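Local coordinates for protein ubiquitin-conjugating enzyme (Plasmodium vivax, PDB 2FO3) that probably acts as an E2 ubiquitin-conjugating enzyme, holding ubiquitin as a thioester on a cysteine of its UBC domain before passing it on to target proteins, at residues Lys68-Tyr73 and Leu103-Leu108; Val72-Lys77 and Leu110-Met115. All coordinates share one frame; numbering follows the deposited sequence.

Interaction 1: residues Lys68-Tyr73 and Leu103-Leu108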
ATOM      1  N   LYS A  68      14.356  -4.401   5.323  1.00 28.04           N
ATOM      2  CA  LYS A  68      13.138  -4.707   6.032  1.00 33.18           C
ATOM      3  C   LYS A  68      11.958  -4.104   5.243  1.00 30.75           C
ATOM      4  O   LYS A  68      12.069  -2.990   4.686  1.00 28.60           O
ATOM      5  CB  LYS A  68      13.214  -4.230   7.488  1.00 38.62           C
ATOM      6  CG  LYS A  68      13.879  -5.253   8.456  1.00 44.59           C
ATOM      7  CD  LYS A  68      15.274  -5.733   8.001  1.00 47.68           C
ATOM      8  CE  LYS A  68      15.722  -7.011   8.756  1.00 46.16           C
ATOM      9  NZ  LYS A  68      16.958  -7.680   8.152  1.00 49.87           N
ATOM     10  N   PRO A  69      10.843  -4.855   5.159  1.00 29.24           N
ATOM     11  CA  PRO A  69       9.700  -4.427   4.365  1.00 28.20           C
ATOM     12  C   PRO A  69       8.963  -3.225   4.962  1.00 27.19           C
ATOM     13  O   PRO A  69       9.047  -2.981   6.195  1.00 23.84           O
ATOM     14  CB  PRO A  69       8.788  -5.672   4.364  1.00 29.22           C
ATOM     15  CG  PRO A  69       9.183  -6.441   5.612  1.00 26.57           C
ATOM     16  CD  PRO A  69      10.633  -6.182   5.781  1.00 27.80           C
ATOM     17  N   PRO A  70       8.229  -2.471   4.112  1.00 27.74           N
ATOM     18  CA  PRO A  70       7.455  -1.385   4.718  1.00 27.15           C
ATOM     19  C   PRO A  70       6.329  -2.015   5.532  1.00 24.71           C
ATOM     20  O   PRO A  70       5.939  -3.173   5.267  1.00 24.36           O
ATOM     21  CB  PRO A  70       6.887  -0.633   3.501  1.00 28.55           C
ATOM     22  CG  PRO A  70       6.840  -1.666   2.405  1.00 29.28           C
ATOM     23  CD  PRO A  70       8.025  -2.565   2.642  1.00 29.07           C
ATOM     24  N   ILE A  71       5.845  -1.313   6.539  1.00 24.74           N
ATOM     25  CA  ILE A  71       4.640  -1.766   7.236  1.00 27.41           C
ATOM     26  C   ILE A  71       3.451  -1.130   6.496  1.00 26.53           C
ATOM     27  O   ILE A  71       3.450   0.103   6.237  1.00 25.48           O
ATOM     28  CB  ILE A  71       4.680  -1.348   8.719  1.00 31.63           C
ATOM     29  CG1 ILE A  71       5.755  -2.164   9.462  1.00 36.83           C
ATOM     30  CG2 ILE A  71       3.278  -1.514   9.356  1.00 32.66           C
ATOM     31  CD1 ILE A  71       6.538  -1.378  10.507  1.00 36.80           C
ATOM     32  N   VAL A  72       2.456  -1.948   6.132  1.00 23.34           N
ATOM     33  CA  VAL A  72       1.306  -1.465   5.303  1.00 27.04           C
ATOM     34  C   VAL A  72       0.014  -1.995   5.867  1.00 32.85           C
ATOM     35  O   VAL A  72      -0.139  -3.230   6.051  1.00 35.96           O
ATOM     36  CB  VAL A  72       1.441  -1.914   3.804  1.00 27.79           C
ATOM     37  CG1 VAL A  72       0.275  -1.404   2.935  1.00 30.71           C
ATOM     38  CG2 VAL A  72       2.713  -1.434   3.217  1.00 25.95           C
ATOM     39  N   TYR A  73      -0.924  -1.090   6.154  1.00 26.37           N
ATOM     40  CA  TYR A  73      -2.230  -1.498   6.628  1.00 28.88           C
ATOM     41  C   TYR A  73      -3.308  -0.486   6.235  1.00 29.56           C
ATOM     42  O   TYR A  73      -3.002   0.691   5.982  1.00 29.86           O
ATOM     43  CB  TYR A  73      -2.203  -1.729   8.151  1.00 30.32           C
ATOM     44  CG  TYR A  73      -1.911  -0.494   8.966  1.00 29.79           C
ATOM     45  CD1 TYR A  73      -2.948   0.312   9.443  1.00 31.54           C
ATOM     46  CD2 TYR A  73      -0.587  -0.118   9.247  1.00 31.65           C
ATOM     47  CE1 TYR A  73      -2.686   1.452  10.175  1.00 32.64           C
ATOM     48  CE2 TYR A  73      -0.306   1.032  10.008  1.00 32.68           C
ATOM     49  CZ  TYR A  73      -1.364   1.803  10.466  1.00 31.98           C
ATOM     50  OH  TYR A  73      -1.105   2.920  11.218  1.00 34.48           O
ATOM     51  N   LEU A 103      11.201  -5.034  -4.477  0.50 27.97           N
ATOM     52  CA  LEU A 103       9.785  -4.694  -4.609  0.50 26.32           C
ATOM     53  C   LEU A 103       9.617  -3.167  -4.635  0.50 22.99           C
ATOM     54  O   LEU A 103      10.175  -2.461  -3.779  0.50 18.73           O
ATOM     55  CB  LEU A 103       8.984  -5.296  -3.433  0.50 24.82           C
ATOM     56  CG  LEU A 103       7.495  -4.984  -3.185  0.50 28.34           C
ATOM     57  CD1 LEU A 103       6.622  -5.399  -4.356  0.50 26.98           C
ATOM     58  CD2 LEU A 103       6.991  -5.628  -1.868  0.50 27.70           C
ATOM     59  N   SER A 104       8.886  -2.672  -5.635  1.00 26.43           N
ATOM     60  CA  SER A 104       8.470  -1.275  -5.643  1.00 25.47           C
ATOM     61  C   SER A 104       7.236  -1.094  -4.767  1.00 23.77           C
ATOM     62  O   SER A 104       6.404  -2.012  -4.645  1.00 18.82           O
ATOM     63  CB  SER A 104       8.139  -0.814  -7.073  1.00 26.08           C
ATOM     64  OG  SER A 104       6.932  -1.368  -7.555  1.00 28.20           O
ATOM     65  N   ILE A 105       7.072   0.094  -4.181  1.00 23.88           N
ATOM     66  CA  ILE A 105       5.857   0.352  -3.394  1.00 20.73           C
ATOM     67  C   ILE A 105       4.617   0.355  -4.307  1.00 21.56           C
ATOM     68  O   ILE A 105       3.554  -0.146  -3.942  1.00 21.69           O
ATOM     69  CB  ILE A 105       5.968   1.678  -2.604  1.00 24.53           C
ATOM     70  CG1 ILE A 105       7.239   1.673  -1.716  1.00 24.44           C
ATOM     71  CG2 ILE A 105       4.655   1.992  -1.833  1.00 18.94           C
ATOM     72  CD1 ILE A 105       7.340   0.486  -0.675  1.00 26.09           C
ATOM     73  N   SER A 106       4.741   0.967  -5.475  1.00 20.32           N
ATOM     74  CA  SER A 106       3.680   0.887  -6.471  1.00 23.22           C
ATOM     75  C   SER A 106       3.192  -0.579  -6.716  1.00 23.71           C
ATOM     76  O   SER A 106       1.991  -0.851  -6.702  1.00 22.13           O
ATOM     77  CB  SER A 106       4.131   1.540  -7.793  1.00 26.19           C
ATOM     78  OG  SER A 106       3.013   1.665  -8.625  1.00 36.10           O
ATOM     79  N   GLY A 107       4.131  -1.505  -6.937  1.00 21.48           N
ATOM     80  CA  GLY A 107       3.817  -2.931  -7.169  1.00 20.51           C
ATOM     81  C   GLY A 107       3.203  -3.595  -5.931  1.00 18.66           C
ATOM     82  O   GLY A 107       2.326  -4.463  -6.061  1.00 20.60           O
ATOM     83  N   LEU A 108       3.673  -3.201  -4.754  0.50 20.41           N
ATOM     84  CA  LEU A 108       3.106  -3.718  -3.509  0.50 20.05           C
ATOM     85  C   LEU A 108       1.626  -3.352  -3.408  0.50 21.35           C
ATOM     86  O   LEU A 108       0.795  -4.210  -3.154  0.50 18.53           O
ATOM     87  CB  LEU A 108       3.899  -3.179  -2.313  0.50 21.73           C
ATOM     88  CG  LEU A 108       3.339  -3.485  -0.940  0.50 21.05           C
ATOM     89  CD1 LEU A 108       3.379  -4.992  -0.705  0.50 21.63           C
ATOM     90  CD2 LEU A 108       4.133  -2.719   0.105  0.50 22.56           C
TER
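The side chain of L108 reaches from the first turn of helix 105-116 toward P70 and V72, and only its outermost branch touches them. L108 is modelled in two conformers, and its contacts here hold for one of them. From CB the chain continues with CG anti to the backbone N (chi1 173°), which points it at the strand. CB and CG stop short of a contact, CG lying 4.7 Å from V72 CG2. At the fork CD1 turns aside and stays 5.3 Å from V72 CG2, its nearest partner atom in 68-73, whereas CD2 carries on and fits between two partners: V72 CG2 at 3.7 Å and P70 CG, also at 3.7 Å. Seen from CD2, these two carbons subtend about 70°, so the methyl rests in the notch between proline ring and valine branch.

In the UBC fold this helix lies across one face of the antiparallel sheet, and strand 71-74 is the edge strand entered through the family's Tyr-Pro-x-x-Pro-Pro motif, whose last two residues are P69 and P70. P70, just before the strand, turns its ring to the helix and meets both I105 and L108. I105 meets it from a second direction: its CD1 comes within 3.8 Å of P70 CG, although its CB does not point at the strand. The helix begins just here, with S104 as N-cap, OG accepting from G107 N at 2.9 Å. On the neighbouring strand 54-60, I59 touches both P70 and I105, while L57 lies against V72.

Interaction 2: residues Val72-Lys77 and Leu110-Met115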
ATOM      1  N   VAL A  72       2.456  -1.948   6.132  1.00 23.34           N
ATOM      2  CA  VAL A  72       1.306  -1.465   5.303  1.00 27.04           C
ATOM      3  C   VAL A  72       0.014  -1.995   5.867  1.00 32.85           C
ATOM      4  O   VAL A  72      -0.139  -3.230   6.051  1.00 35.96           O
ATOM      5  CB  VAL A  72       1.441  -1.914   3.804  1.00 27.79           C
ATOM      6  CG1 VAL A  72       0.275  -1.404   2.935  1.00 30.71           C
ATOM      7  CG2 VAL A  72       2.713  -1.434   3.217  1.00 25.95           C
ATOM      8  N   TYR A  73      -0.924  -1.090   6.154  1.00 26.37           N
ATOM      9  CA  TYR A  73      -2.230  -1.498   6.628  1.00 28.88           C
ATOM     10  C   TYR A  73      -3.308  -0.486   6.235  1.00 29.56           C
ATOM     11  O   TYR A  73      -3.002   0.691   5.982  1.00 29.86           O
ATOM     12  CB  TYR A  73      -2.203  -1.729   8.151  1.00 30.32           C
ATOM     13  CG  TYR A  73      -1.911  -0.494   8.966  1.00 29.79           C
ATOM     14  CD1 TYR A  73      -2.948   0.312   9.443  1.00 31.54           C
ATOM     15  CD2 TYR A  73      -0.587  -0.118   9.247  1.00 31.65           C
ATOM     16  CE1 TYR A  73      -2.686   1.452  10.175  1.00 32.64           C
ATOM     17  CE2 TYR A  73      -0.306   1.032  10.008  1.00 32.68           C
ATOM     18  CZ  TYR A  73      -1.364   1.803  10.466  1.00 31.98           C
ATOM     19  OH  TYR A  73      -1.105   2.920  11.218  1.00 34.48           O
ATOM     20  N   PHE A  74      -4.557  -0.948   6.192  1.00 26.20           N
ATOM     21  CA  PHE A  74      -5.690  -0.080   5.838  1.00 27.34           C
ATOM     22  C   PHE A  74      -6.160   0.769   7.009  1.00 30.82           C
ATOM     23  O   PHE A  74      -6.243   0.287   8.156  1.00 28.55           O
ATOM     24  CB  PHE A  74      -6.854  -0.907   5.353  1.00 30.18           C
ATOM     25  CG  PHE A  74      -6.687  -1.431   3.960  1.00 31.34           C
ATOM     26  CD1 PHE A  74      -7.014  -0.623   2.853  1.00 31.56           C
ATOM     27  CD2 PHE A  74      -6.220  -2.732   3.740  1.00 29.73           C
ATOM     28  CE1 PHE A  74      -6.867  -1.113   1.539  1.00 30.61           C
ATOM     29  CE2 PHE A  74      -6.075  -3.223   2.448  1.00 31.61           C
ATOM     30  CZ  PHE A  74      -6.408  -2.400   1.337  1.00 30.46           C
ATOM     31  N   LEU A  75      -6.470   2.039   6.726  1.00 29.18           N
ATOM     32  CA  LEU A  75      -7.040   2.911   7.741  1.00 30.23           C
ATOM     33  C   LEU A  75      -8.486   2.510   7.939  1.00 26.68           C
ATOM     34  O   LEU A  75      -9.039   1.743   7.136  1.00 30.01           O
ATOM     35  CB  LEU A  75      -6.879   4.393   7.357  1.00 31.32           C
ATOM     36  CG  LEU A  75      -5.421   4.888   7.288  1.00 30.71           C
ATOM     37  CD1 LEU A  75      -5.376   6.354   6.931  1.00 30.30           C
ATOM     38  CD2 LEU A  75      -4.634   4.622   8.590  1.00 32.53           C
ATOM     39  N   GLN A  76      -9.104   2.979   9.017  1.00 31.65           N
ATOM     40  CA  GLN A  76     -10.485   2.630   9.321  1.00 30.88           C
ATOM     41  C   GLN A  76     -11.445   3.377   8.411  1.00 30.71           C
ATOM     42  O   GLN A  76     -11.200   4.542   8.136  1.00 33.65           O
ATOM     43  CB  GLN A  76     -10.779   2.939  10.816  1.00 33.29           C
ATOM     44  CG  GLN A  76     -10.027   2.012  11.796  1.00 33.56           C
ATOM     45  CD  GLN A  76     -10.456   0.552  11.641  1.00 33.97           C
ATOM     46  OE1 GLN A  76     -11.651   0.244  11.667  1.00 31.81           O
ATOM     47  NE2 GLN A  76      -9.476  -0.354  11.454  1.00 33.19           N
ATOM     48  N   LYS A  77     -12.508   2.734   7.887  1.00 32.00           N
ATOM     49  CA  LYS A  77     -12.800   1.294   8.033  1.00 31.25           C
ATOM     50  C   LYS A  77     -12.091   0.508   6.939  1.00 32.08           C
ATOM     51  O   LYS A  77     -12.111   0.916   5.778  1.00 26.41           O
ATOM     52  CB  LYS A  77     -14.298   1.011   7.867  1.00 33.25           C
ATOM     53  CG  LYS A  77     -15.233   1.558   8.940  1.00 34.37           C
ATOM     54  CD  LYS A  77     -14.995   0.891  10.261  1.00 35.92           C
ATOM     55  CE  LYS A  77     -16.299   0.881  11.089  1.00 37.03           C
ATOM     56  NZ  LYS A  77     -15.986   0.778  12.566  1.00 38.18           N
ATOM     57  N   LEU A 110      -0.313  -2.405  -5.929  1.00 20.72           N
ATOM     58  CA  LEU A 110      -1.062  -3.095  -6.990  1.00 21.81           C
ATOM     59  C   LEU A 110      -1.390  -4.567  -6.605  1.00 22.67           C
ATOM     60  O   LEU A 110      -2.480  -5.065  -6.913  1.00 24.23           O
ATOM     61  CB  LEU A 110      -0.328  -3.000  -8.331  1.00 22.58           C
ATOM     62  CG  LEU A 110      -1.102  -3.280  -9.602  1.00 28.85           C
ATOM     63  CD1 LEU A 110      -2.271  -2.291  -9.826  1.00 26.81           C
ATOM     64  CD2 LEU A 110      -0.122  -3.240 -10.747  1.00 30.79           C
ATOM     65  N   SER A 111      -0.453  -5.248  -5.961  1.00 22.37           N
ATOM     66  CA  SER A 111      -0.710  -6.623  -5.471  1.00 25.32           C
ATOM     67  C   SER A 111      -1.830  -6.674  -4.432  1.00 24.74           C
ATOM     68  O   SER A 111      -2.597  -7.648  -4.385  1.00 27.43           O
ATOM     69  CB  SER A 111       0.557  -7.249  -4.905  1.00 21.78           C
ATOM     70  OG  SER A 111       1.538  -7.389  -5.932  1.00 27.20           O
ATOM     71  N   ILE A 112      -1.926  -5.634  -3.611  1.00 23.36           N
ATOM     72  CA  ILE A 112      -3.005  -5.544  -2.602  1.00 24.23           C
ATOM     73  C   ILE A 112      -4.308  -5.346  -3.325  1.00 24.93           C
ATOM     74  O   ILE A 112      -5.294  -6.000  -3.026  1.00 25.92           O
ATOM     75  CB  ILE A 112      -2.742  -4.387  -1.561  1.00 24.80           C
ATOM     76  CG1 ILE A 112      -1.524  -4.743  -0.665  1.00 23.63           C
ATOM     77  CG2 ILE A 112      -4.046  -4.050  -0.741  1.00 22.90           C
ATOM     78  CD1 ILE A 112      -0.872  -3.538   0.063  1.00 26.34           C
ATOM     79  N   ILE A 113      -4.301  -4.479  -4.337  1.00 25.32           N
ATOM     80  CA  ILE A 113      -5.521  -4.200  -5.075  1.00 27.81           C
ATOM     81  C   ILE A 113      -5.938  -5.483  -5.790  1.00 29.98           C
ATOM     82  O   ILE A 113      -7.107  -5.836  -5.812  1.00 29.43           O
ATOM     83  CB  ILE A 113      -5.331  -3.028  -6.097  1.00 27.63           C
ATOM     84  CG1 ILE A 113      -5.048  -1.727  -5.358  1.00 28.99           C
ATOM     85  CG2 ILE A 113      -6.572  -2.862  -6.986  1.00 28.05           C
ATOM     86  CD1 ILE A 113      -4.570  -0.603  -6.304  1.00 29.78           C
ATOM     87  N   SER A 114      -4.962  -6.187  -6.354  1.00 28.98           N
ATOM     88  CA  SER A 114      -5.226  -7.498  -6.953  1.00 31.50           C
ATOM     89  C   SER A 114      -5.888  -8.473  -5.964  1.00 32.37           C
ATOM     90  O   SER A 114      -6.928  -9.103  -6.294  1.00 31.37           O
ATOM     91  CB  SER A 114      -3.936  -8.101  -7.500  1.00 29.59           C
ATOM     92  OG  SER A 114      -4.219  -9.327  -8.138  1.00 35.17           O
ATOM     93  N   MET A 115      -5.285  -8.603  -4.775  1.00 30.55           N
ATOM     94  CA  MET A 115      -5.816  -9.465  -3.681  1.00 34.47           C
ATOM     95  C   MET A 115      -7.273  -9.121  -3.382  1.00 34.88           C
ATOM     96  O   MET A 115      -8.127 -10.000  -3.349  1.00 35.56           O
ATOM     97  CB  MET A 115      -4.951  -9.338  -2.431  1.00 32.64           C
ATOM     98  CG  MET A 115      -5.392 -10.196  -1.207  1.00 34.27           C
ATOM     99  SD  MET A 115      -4.644  -9.532   0.293  1.00 38.96           S
ATOM    100  CE  MET A 115      -5.614  -8.047   0.544  1.00 35.94           C
TER
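Packing of the sheet's edge strand against the long helix that follows the active-site region in the UBC fold is continued here, where V72 and F74 of strand 71-74 meet I112 of helix 105-116. The contact rests on one helix residue that uses two different branches. I112 CG1 lies anti to the carbonyl carbon (chi1 -68°), and an extended chi2 of 161° carries CD1 out to V72. The CD1 methyl stops 3.8 Å from V72 CG1, the valine branch anti to the backbone N, and the two side chains meet at a slant. The gamma methyl CG2 leaves CB in another direction and serves the ring.

F74 brings up the far part of its ring: CZ lies 3.6 Å from I112 CG2 and CE2 is at 3.9 Å. The methyl comes to these carbons obliquely. F74's CB does not aim at the helix, and it is the length of the ring that spans the gap. I112 CD1 is 5.7 Å from F74 CE2, so within the two segments it meets only the valine. On the adjacent strand 54-60, L57 touches V72, F74 and I112 alike, placing the trio in the layer between sheet and helix. L116, one turn further along the helix, adds to the packing on F74.

No hydrogen bond joins the two segments, and all three touching residues are buried. This is consistent with an attraction that comes from dispersion between methyls and aromatic carbons and from burial away from water, with specificity probably resting on the fit of the shapes.

Overall arrangement
Following the chain, helix 10-20 comes first, and three antiparallel strands lead to P70 and edge strand 71-74, where both contacts begin. After a long, mostly irregular excursion, the chain returns as helix 105-116. Interaction 1 closes a loop of 29 intervening residues and interaction 2 one of 32. The loops cross and do not nest: 68-73 is answered by 103-108, and the later 72-77 by the later 110-115. This order shows that helix and strand run in broadly the same direction. V72 is shared, giving a different methyl to each contact. With centres 11 Å apart, the two contacts join the start and middle of one helix to strand 71-74 and the proline just before it.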